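Local coordinates for protein amine Dehydrogenase (Pseudomonas putida, PDB 1JMX) that probably takes part in the oxidative deamination of primary amines, as a beta-propeller subunit of a multi-chain amine dehydrogenase that contains heme c, at residues A29-Y34 with G306-L311; A81-V86 with A108-T113; Y151-A156 with L161-P166. All coordinates share one frame; numbering follows the deposited sequence.

Interaction 1: A29-Y34 with G306-L311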
loop_
_atom_site.group_PDB
_atom_site.type_symbol
_atom_site.label_atom_id
_atom_site.label_comp_id
_atom_site.label_asym_id
_atom_site.label_seq_id
_atom_site.Cartn_x
_atom_site.Cartn_y
_atom_site.Cartn_z
ATOM N N ALA B 29 2.441 23.614 -34.329
ATOM C CA ALA B 29 2.916 24.936 -34.746
ATOM C C ALA B 29 2.485 26.064 -33.807
ATOM O O ALA B 29 3.304 26.889 -33.388
ATOM C CB ALA B 29 2.454 25.237 -36.182
ATOM N N SER B 30 1.202 26.077 -33.469
ATOM C CA SER B 30 0.633 27.101 -32.606
ATOM C C SER B 30 0.517 26.696 -31.137
ATOM O O SER B 30 0.117 27.500 -30.301
ATOM C CB SER B 30 -0.745 27.490 -33.135
ATOM O OG SER B 30 -1.588 26.356 -33.222
ATOM N N ASP B 31 0.847 25.445 -30.837
ATOM C CA ASP B 31 0.763 24.930 -29.477
ATOM C C ASP B 31 -0.629 25.099 -28.903
ATOM O O ASP B 31 -0.798 25.518 -27.759
ATOM C CB ASP B 31 1.793 25.605 -28.578
ATOM C CG ASP B 31 3.168 25.023 -28.751
ATOM O OD1 ASP B 31 3.256 23.797 -28.960
ATOM O OD2 ASP B 31 4.157 25.783 -28.681
ATOM N N THR B 32 -1.628 24.809 -29.728
ATOM C CA THR B 32 -3.016 24.921 -29.310
ATOM C C THR B 32 -3.767 23.650 -29.710
ATOM O O THR B 32 -3.325 22.918 -30.594
ATOM C CB THR B 32 -3.713 26.169 -29.941
ATOM O OG1 THR B 32 -3.947 25.954 -31.341
ATOM C CG2 THR B 32 -2.854 27.425 -29.764
ATOM N N VAL B 33 -4.873 23.375 -29.026
ATOM C CA VAL B 33 -5.687 22.205 -29.322
ATOM C C VAL B 33 -6.405 22.406 -30.660
ATOM O O VAL B 33 -7.192 23.341 -30.830
ATOM C CB VAL B 33 -6.721 21.937 -28.203
ATOM C CG1 VAL B 33 -7.580 20.722 -28.548
ATOM C CG2 VAL B 33 -5.998 21.720 -26.881
ATOM N N TYR B 34 -6.064 21.565 -31.631
ATOM C CA TYR B 34 -6.666 21.634 -32.957
ATOM C C TYR B 34 -8.099 21.107 -32.939
ATOM O O TYR B 34 -9.020 21.758 -33.444
ATOM C CB TYR B 34 -5.811 20.848 -33.946
ATOM C CG TYR B 34 -6.232 21.036 -35.375
ATOM C CD1 TYR B 34 -5.865 22.182 -36.083
ATOM C CD2 TYR B 34 -7.004 20.072 -36.027
ATOM C CE1 TYR B 34 -6.262 22.363 -37.412
ATOM C CE2 TYR B 34 -7.404 20.243 -37.353
ATOM C CZ TYR B 34 -7.028 21.391 -38.036
ATOM O OH TYR B 34 -7.421 21.563 -39.336
ATOM N N GLY B 306 13.121 18.753 -33.161
ATOM C CA GLY B 306 13.746 18.736 -31.852
ATOM C C GLY B 306 13.909 20.142 -31.291
ATOM O O GLY B 306 14.811 20.384 -30.487
ATOM N N ASP B 307 13.068 21.069 -31.764
ATOM C CA ASP B 307 13.061 22.466 -31.316
ATOM C C ASP B 307 12.185 22.618 -30.064
ATOM O O ASP B 307 12.246 23.643 -29.375
ATOM C CB ASP B 307 12.464 23.386 -32.386
ATOM C CG ASP B 307 13.185 23.314 -33.709
ATOM O OD1 ASP B 307 14.432 23.185 -33.734
ATOM O OD2 ASP B 307 12.485 23.423 -34.741
ATOM N N LYS B 308 11.282 21.662 -29.853
ATOM C CA LYS B 308 10.401 21.678 -28.692
ATOM C C LYS B 308 10.442 20.344 -27.995
ATOM O O LYS B 308 10.687 19.315 -28.617
ATOM C CB LYS B 308 8.957 21.943 -29.086
ATOM C CG LYS B 308 8.684 23.308 -29.611
ATOM C CD LYS B 308 7.227 23.381 -29.959
ATOM C CE LYS B 308 6.906 24.653 -30.662
ATOM N NZ LYS B 308 5.559 24.549 -31.235
ATOM N N LEU B 309 10.183 20.387 -26.694
ATOM C CA LEU B 309 10.161 19.210 -25.847
ATOM C C LEU B 309 8.869 19.331 -25.062
ATOM O O LEU B 309 8.679 20.281 -24.301
ATOM C CB LEU B 309 11.345 19.228 -24.875
ATOM C CG LEU B 309 11.960 17.922 -24.358
ATOM C CD1 LEU B 309 12.881 18.238 -23.191
ATOM C CD2 LEU B 309 10.904 16.940 -23.931
ATOM N N TYR B 310 7.952 18.412 -25.309
ATOM C CA TYR B 310 6.684 18.404 -24.608
ATOM C C TYR B 310 6.756 17.432 -23.445
ATOM O O TYR B 310 7.425 16.405 -23.524
ATOM C CB TYR B 310 5.549 17.985 -25.550
ATOM C CG TYR B 310 5.290 18.943 -26.692
ATOM C CD1 TYR B 310 5.972 18.811 -27.904
ATOM C CD2 TYR B 310 4.369 19.980 -26.563
ATOM C CE1 TYR B 310 5.743 19.683 -28.956
ATOM C CE2 TYR B 310 4.131 20.859 -27.608
ATOM C CZ TYR B 310 4.824 20.704 -28.806
ATOM O OH TYR B 310 4.598 21.564 -29.854
ATOM N N LEU B 311 6.090 17.784 -22.352
ATOM C CA LEU B 311 6.032 16.930 -21.175
ATOM C C LEU B 311 4.557 16.620 -20.936
ATOM O O LEU B 311 3.754 17.526 -20.740
ATOM C CB LEU B 311 6.644 17.625 -19.957
ATOM C CG LEU B 311 8.115 18.052 -20.034
ATOM C CD1 LEU B 311 8.564 18.488 -18.646
ATOM C CD2 LEU B 311 8.999 16.918 -20.530
#
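The backbones carrying Asp31 and Tyr310 stay well apart, with their CA atoms 10.1 Å from each other, and it is side chains that bridge the interval. The carboxylate of Asp31 is approached by two donors. Tyr310 OH donates a hydrogen bond to Asp31 OD1 over 2.8 Å, nearly in line with the C-O bond of that oxygen. OD1 lies at the edge of the Tyr310 ring, in its plane, although the carboxylate itself is turned 74° from the ring. From the direction facing Asp31 comes Lys308, extended beyond CG, so that its ammonium group arrives at the carboxylate end. Lys308 NZ sits 3.2 Å from Asp31 OD2 in a salt bridge and 3.3 Å from Asp31 OD1; both hydrogen bonds are weak, and the attraction is probably mainly electrostatic. OD1 thus serves two donors, one neutral and one charged. An asparagine at Asp31 would probably leave the Lys308 ammonium without its compensating charge and the Tyr310 hydroxyl with a poorer acceptor. Asp31 also packs on Lys330 and Ile332 of strand 327-333. Its own backbone has left-handed helical angles (phi 56°, psi 43°), and together with Thr32 it faces Asp27. This is a G1 beta bulge at the turn leading into strand 32-38, from which the Asp31 carboxylate meets the neighbouring blade of a beta-propeller.

Interaction 2: A81-V86 with A108-T113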
loop_
_atom_site.group_PDB
_atom_site.type_symbol
_atom_site.label_atom_id
_atom_site.label_comp_id
_atom_site.label_asym_id
_atom_site.label_seq_id
_atom_site.Cartn_x
_atom_site.Cartn_y
_atom_site.Cartn_z
ATOM N N ALA B 81 -11.342 -4.107 -31.677
ATOM C CA ALA B 81 -10.975 -5.481 -31.399
ATOM C C ALA B 81 -11.070 -5.712 -29.904
ATOM O O ALA B 81 -10.497 -4.969 -29.117
ATOM C CB ALA B 81 -9.561 -5.757 -31.886
ATOM N N ASN B 82 -11.871 -6.688 -29.513
ATOM C CA ASN B 82 -12.004 -7.020 -28.112
ATOM C C ASN B 82 -11.000 -8.132 -27.866
ATOM O O ASN B 82 -10.862 -9.042 -28.683
ATOM C CB ASN B 82 -13.428 -7.480 -27.796
ATOM C CG ASN B 82 -13.554 -8.061 -26.410
ATOM O OD1 ASN B 82 -13.701 -9.262 -26.249
ATOM N ND2 ASN B 82 -13.464 -7.216 -25.403
ATOM N N LEU B 83 -10.298 -8.048 -26.740
ATOM C CA LEU B 83 -9.281 -9.025 -26.389
ATOM C C LEU B 83 -9.777 -10.242 -25.604
ATOM O O LEU B 83 -8.978 -11.042 -25.120
ATOM C CB LEU B 83 -8.136 -8.330 -25.650
ATOM C CG LEU B 83 -7.544 -7.112 -26.368
ATOM C CD1 LEU B 83 -6.379 -6.568 -25.562
ATOM C CD2 LEU B 83 -7.095 -7.471 -27.782
ATOM N N SER B 84 -11.092 -10.412 -25.523
ATOM C CA SER B 84 -11.679 -11.546 -24.806
ATOM C C SER B 84 -12.562 -12.381 -25.722
ATOM O O SER B 84 -13.745 -12.569 -25.439
ATOM C CB SER B 84 -12.512 -11.057 -23.622
ATOM O OG SER B 84 -11.719 -10.327 -22.723
ATOM N N SER B 85 -11.985 -12.896 -26.803
ATOM C CA SER B 85 -12.737 -13.699 -27.762
ATOM C C SER B 85 -12.853 -15.175 -27.396
ATOM O O SER B 85 -13.692 -15.883 -27.951
ATOM C CB SER B 85 -12.153 -13.550 -29.164
ATOM O OG SER B 85 -10.807 -13.973 -29.189
ATOM N N VAL B 86 -12.000 -15.647 -26.492
ATOM C CA VAL B 86 -12.054 -17.041 -26.056
ATOM C C VAL B 86 -13.116 -17.158 -24.961
ATOM O O VAL B 86 -13.075 -16.424 -23.971
ATOM C CB VAL B 86 -10.683 -17.528 -25.534
ATOM C CG1 VAL B 86 -10.777 -18.958 -25.019
ATOM C CG2 VAL B 86 -9.650 -17.428 -26.638
ATOM N N ALA B 108 -1.530 -7.930 -30.535
ATOM C CA ALA B 108 -1.754 -7.650 -29.130
ATOM C C ALA B 108 -1.500 -8.907 -28.330
ATOM O O ALA B 108 -1.982 -9.975 -28.700
ATOM C CB ALA B 108 -3.187 -7.182 -28.918
ATOM N N THR B 109 -0.656 -8.834 -27.306
ATOM C CA THR B 109 -0.481 -10.037 -26.510
ATOM C C THR B 109 -1.501 -9.950 -25.378
ATOM O O THR B 109 -1.707 -8.889 -24.777
ATOM C CB THR B 109 0.982 -10.334 -26.039
ATOM O OG1 THR B 109 1.091 -10.189 -24.626
ATOM C CG2 THR B 109 1.980 -9.487 -26.743
ATOM N N VAL B 110 -2.240 -11.041 -25.220
ATOM C CA VAL B 110 -3.298 -11.154 -24.239
ATOM C C VAL B 110 -2.950 -12.097 -23.099
ATOM O O VAL B 110 -2.587 -13.254 -23.324
ATOM C CB VAL B 110 -4.605 -11.664 -24.913
ATOM C CG1 VAL B 110 -5.723 -11.752 -23.904
ATOM C CG2 VAL B 110 -5.003 -10.760 -26.075
ATOM N N ASN B 111 -3.033 -11.567 -21.882
ATOM C CA ASN B 111 -2.809 -12.324 -20.651
ATOM C C ASN B 111 -4.248 -12.633 -20.222
ATOM O O ASN B 111 -4.925 -11.781 -19.654
ATOM C CB ASN B 111 -2.134 -11.449 -19.575
ATOM C CG ASN B 111 -0.726 -10.990 -19.958
ATOM O OD1 ASN B 111 -0.157 -10.117 -19.305
ATOM N ND2 ASN B 111 -0.155 -11.592 -20.986
ATOM N N PRO B 112 -4.749 -13.839 -20.535
ATOM C CA PRO B 112 -6.119 -14.183 -20.162
ATOM C C PRO B 112 -6.291 -14.889 -18.830
ATOM O O PRO B 112 -5.384 -15.555 -18.332
ATOM C CB PRO B 112 -6.546 -15.074 -21.314
ATOM C CG PRO B 112 -5.314 -15.871 -21.557
ATOM C CD PRO B 112 -4.163 -14.895 -21.381
ATOM N N THR B 113 -7.467 -14.715 -18.248
ATOM C CA THR B 113 -7.803 -15.361 -16.993
ATOM C C THR B 113 -9.167 -16.006 -17.141
ATOM O O THR B 113 -10.141 -15.364 -17.513
ATOM C CB THR B 113 -7.865 -14.376 -15.813
ATOM O OG1 THR B 113 -6.613 -13.694 -15.697
ATOM C CG2 THR B 113 -8.147 -15.122 -14.510
#
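Leu83 lays its branched end against Ala108, Leu83 CD2 standing 4.1 Å from Ala108 CB, while the root of the same side chain rests on Val110. There, Leu83 CB and Val110 CG2 are 4.0 Å apart. The two methyls of Val110 share the work: CG2 faces the leucine side chain, whereas Val110 CG1, anti to the backbone N (chi1 -179°), meets the backbone, 3.5 Å from Leu83 O. Leucine CB and carbonyl oxygen are therefore both covered by one valine. In Leu83 itself CG stands beside the backbone N, which sends the isobutyl group along strand 105-115 toward Ala108 instead of further over Val110. Ala108 and Val110 are two residues apart and point the same way, and a single leucine spans both. The main chains come as near as 6.7 Å between Leu83 CA and Val110 CA, a close approach that leaves room only for short side chains.

The arrangement is a blade-to-blade contact of a beta-propeller: strand 76-82 is the outermost strand of one four-stranded sheet, and strand 105-115 belongs to the next. Ile67 of the first sheet packs on both Leu83 and Ala108, and Ser93 of the second sheet also borders Leu83.

Just past the strand end the chain turns. Asn82 OD1 accepts from Ser84 N at 2.9 Å, forming an Asx turn; the donor stands above the carbonyl plane of the asparagine amide, 69° out of it. Asn82 ND2 is held in turn by Asp66, and Ser84 OG by Gly91 N. Further along strand 105-115, Asn111 OD1 bonds Tyr135 OH of another subunit, and beyond the strand lie Leu116 to Tyr120, which line the heme c pocket.

Interaction 3: Y151-A156 with L161-P166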
loop_
_atom_site.group_PDB
_atom_site.type_symbol
_atom_site.label_atom_id
_atom_site.label_comp_id
_atom_site.label_asym_id
_atom_site.label_seq_id
_atom_site.Cartn_x
_atom_site.Cartn_y
_atom_site.Cartn_z
ATOM N N TYR B 151 5.261 -6.863 -22.361
ATOM C CA TYR B 151 4.619 -5.557 -22.368
ATOM C C TYR B 151 4.777 -4.884 -23.741
ATOM O O TYR B 151 4.275 -5.418 -24.721
ATOM C CB TYR B 151 5.082 -4.689 -21.181
ATOM C CG TYR B 151 6.583 -4.533 -20.995
ATOM C CD1 TYR B 151 7.213 -3.317 -21.272
ATOM C CD2 TYR B 151 7.373 -5.591 -20.540
ATOM C CE1 TYR B 151 8.583 -3.160 -21.109
ATOM C CE2 TYR B 151 8.748 -5.440 -20.373
ATOM C CZ TYR B 151 9.345 -4.219 -20.666
ATOM O OH TYR B 151 10.710 -4.058 -20.559
ATOM N N LEU B 152 5.486 -3.763 -23.837
ATOM C CA LEU B 152 5.672 -3.055 -25.109
ATOM C C LEU B 152 6.142 -3.874 -26.324
ATOM O O LEU B 152 7.000 -4.746 -26.218
ATOM C CB LEU B 152 6.612 -1.865 -24.926
ATOM C CG LEU B 152 6.157 -0.797 -23.942
ATOM C CD1 LEU B 152 7.149 0.342 -23.962
ATOM C CD2 LEU B 152 4.780 -0.310 -24.308
ATOM N N MET B 153 5.576 -3.540 -27.485
ATOM C CA MET B 153 5.887 -4.189 -28.754
ATOM C C MET B 153 5.895 -3.142 -29.862
ATOM O O MET B 153 5.107 -2.202 -29.833
ATOM C CB MET B 153 4.819 -5.235 -29.107
ATOM C CG MET B 153 4.652 -6.373 -28.110
ATOM S SD MET B 153 3.548 -7.664 -28.723
ATOM C CE MET B 153 2.164 -6.708 -29.265
ATOM N N ARG B 154 6.791 -3.303 -30.832
ATOM C CA ARG B 154 6.871 -2.388 -31.970
ATOM C C ARG B 154 7.196 -3.200 -33.217
ATOM O O ARG B 154 8.074 -4.051 -33.195
ATOM C CB ARG B 154 7.954 -1.317 -31.769
ATOM C CG ARG B 154 7.742 -0.342 -30.602
ATOM C CD ARG B 154 6.559 0.577 -30.791
ATOM N NE ARG B 154 6.588 1.263 -32.076
ATOM C CZ ARG B 154 7.299 2.356 -32.345
ATOM N NH1 ARG B 154 8.069 2.909 -31.412
ATOM N NH2 ARG B 154 7.211 2.917 -33.550
ATOM N N ALA B 155 6.465 -2.954 -34.295
ATOM C CA ALA B 155 6.697 -3.666 -35.541
ATOM C C ALA B 155 7.760 -2.943 -36.355
ATOM O O ALA B 155 7.634 -1.752 -36.645
ATOM C CB ALA B 155 5.404 -3.773 -36.342
ATOM N N ALA B 156 8.839 -3.651 -36.659
ATOM C CA ALA B 156 9.915 -3.098 -37.458
ATOM C C ALA B 156 9.444 -2.995 -38.913
ATOM O O ALA B 156 8.411 -3.555 -39.279
ATOM C CB ALA B 156 11.146 -3.978 -37.351
ATOM N N LEU B 161 8.390 -8.308 -35.398
ATOM C CA LEU B 161 7.820 -7.730 -34.192
ATOM C C LEU B 161 8.784 -7.830 -33.020
ATOM O O LEU B 161 9.169 -8.923 -32.606
ATOM C CB LEU B 161 6.501 -8.439 -33.850
ATOM C CG LEU B 161 5.526 -7.802 -32.860
ATOM C CD1 LEU B 161 4.917 -6.556 -33.479
ATOM C CD2 LEU B 161 4.437 -8.804 -32.501
ATOM N N TYR B 162 9.220 -6.676 -32.528
ATOM C CA TYR B 162 10.112 -6.625 -31.378
ATOM C C TYR B 162 9.243 -6.593 -30.141
ATOM O O TYR B 162 8.397 -5.718 -29.980
ATOM C CB TYR B 162 11.054 -5.427 -31.474
ATOM C CG TYR B 162 12.141 -5.700 -32.479
ATOM C CD1 TYR B 162 12.052 -5.216 -33.786
ATOM C CD2 TYR B 162 13.225 -6.516 -32.145
ATOM C CE1 TYR B 162 13.008 -5.542 -34.738
ATOM C CE2 TYR B 162 14.184 -6.845 -33.085
ATOM C CZ TYR B 162 14.074 -6.357 -34.378
ATOM O OH TYR B 162 15.031 -6.680 -35.303
ATOM N N VAL B 163 9.409 -7.620 -29.322
ATOM C CA VAL B 163 8.623 -7.811 -28.114
ATOM C C VAL B 163 9.423 -7.651 -26.830
ATOM O O VAL B 163 10.391 -8.366 -26.597
ATOM C CB VAL B 163 7.996 -9.233 -28.122
ATOM C CG1 VAL B 163 7.209 -9.481 -26.860
ATOM C CG2 VAL B 163 7.118 -9.414 -29.354
ATOM N N ALA B 164 8.992 -6.723 -25.988
ATOM C CA ALA B 164 9.641 -6.493 -24.710
ATOM C C ALA B 164 9.038 -7.443 -23.677
ATOM O O ALA B 164 7.833 -7.424 -23.430
ATOM C CB ALA B 164 9.462 -5.041 -24.274
ATOM N N GLY B 165 9.877 -8.321 -23.143
ATOM C CA GLY B 165 9.449 -9.269 -22.126
ATOM C C GLY B 165 10.639 -9.456 -21.209
ATOM O O GLY B 165 11.395 -8.508 -21.031
ATOM N N PRO B 166 10.822 -10.629 -20.579
ATOM C CA PRO B 166 11.985 -10.824 -19.697
ATOM C C PRO B 166 13.236 -10.441 -20.492
ATOM O O PRO B 166 14.182 -9.886 -19.950
ATOM C CB PRO B 166 11.933 -12.320 -19.403
ATOM C CG PRO B 166 10.446 -12.572 -19.341
ATOM C CD PRO B 166 9.927 -11.801 -20.545
HETATM O O HOH W 1 11.968 -6.330 -19.750
#
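The ring of Tyr151 reaches across to Ala164 from CG to OH. From CB, a first torsion of 52° places CG between the backbone N and the carbonyl carbon, the crowded position, and thereby folds the ring over the partner strand. Tyr151 CD2 comes within 3.5 Å of Ala164 O. Along the other edge of the ring, CD1 and CE1 lie near Ala164 CB, and Tyr151 CZ is 3.7 Å from that methyl. The methyl sits over one face, 16° off the ring normal from the centroid but displaced toward the rim, a CH-pi contact. At the tip, Tyr151 OH is 2.7 Å from a water in the ring plane, and this water donates to Gly165 O. Tyr135 of another subunit packs against the same tyrosine.

In the backbone, Tyr151 N is bonded to Ala164 O at 2.8 Å, and Ala164 N donates to the next residue's carbonyl, Leu152 O. Arg154 and Tyr162 are the reciprocal, hydrogen-bonded pair, N to O in each direction. Met153, Ala155, Leu161 and Val163 share one face of the sheet. There Met153 SD lies 4.0 Å from both Val163 CG2 and Leu161 CD2; the Met153 side chain lies beside Val163, pointing the same way, and crosses Leu161 at a slant. On the other face, the edge of the Tyr162 ring receives Ala156 CB, 3.6 Å from Tyr162 CE1, while its hydroxyl bonds Lys170 NZ. With strands at 171°, this is an antiparallel beta hairpin, the first two strands of a four-stranded propeller blade.

How the interactions relate
Along the chain, interaction 1 opens near the N terminus, at the turn before strand 32-38, and closes only at residues 306-311, so interactions 2 and 3 both fall within its span. Those two follow in series: 81-86 with 108-113 closes a short loop between neighbouring sheets, then 151-156 with 161-166 forms a local hairpin in the next blade. Their centres are about 17 Å apart and they touch, Thr109 and Ala108 packing on Met153. Interaction 1 lies across the chain's centre from both. It ties the blade completed by C-terminal strand 345-348 to the one before it, and the Cys37-Cys75 disulfide joins the former to the following blade.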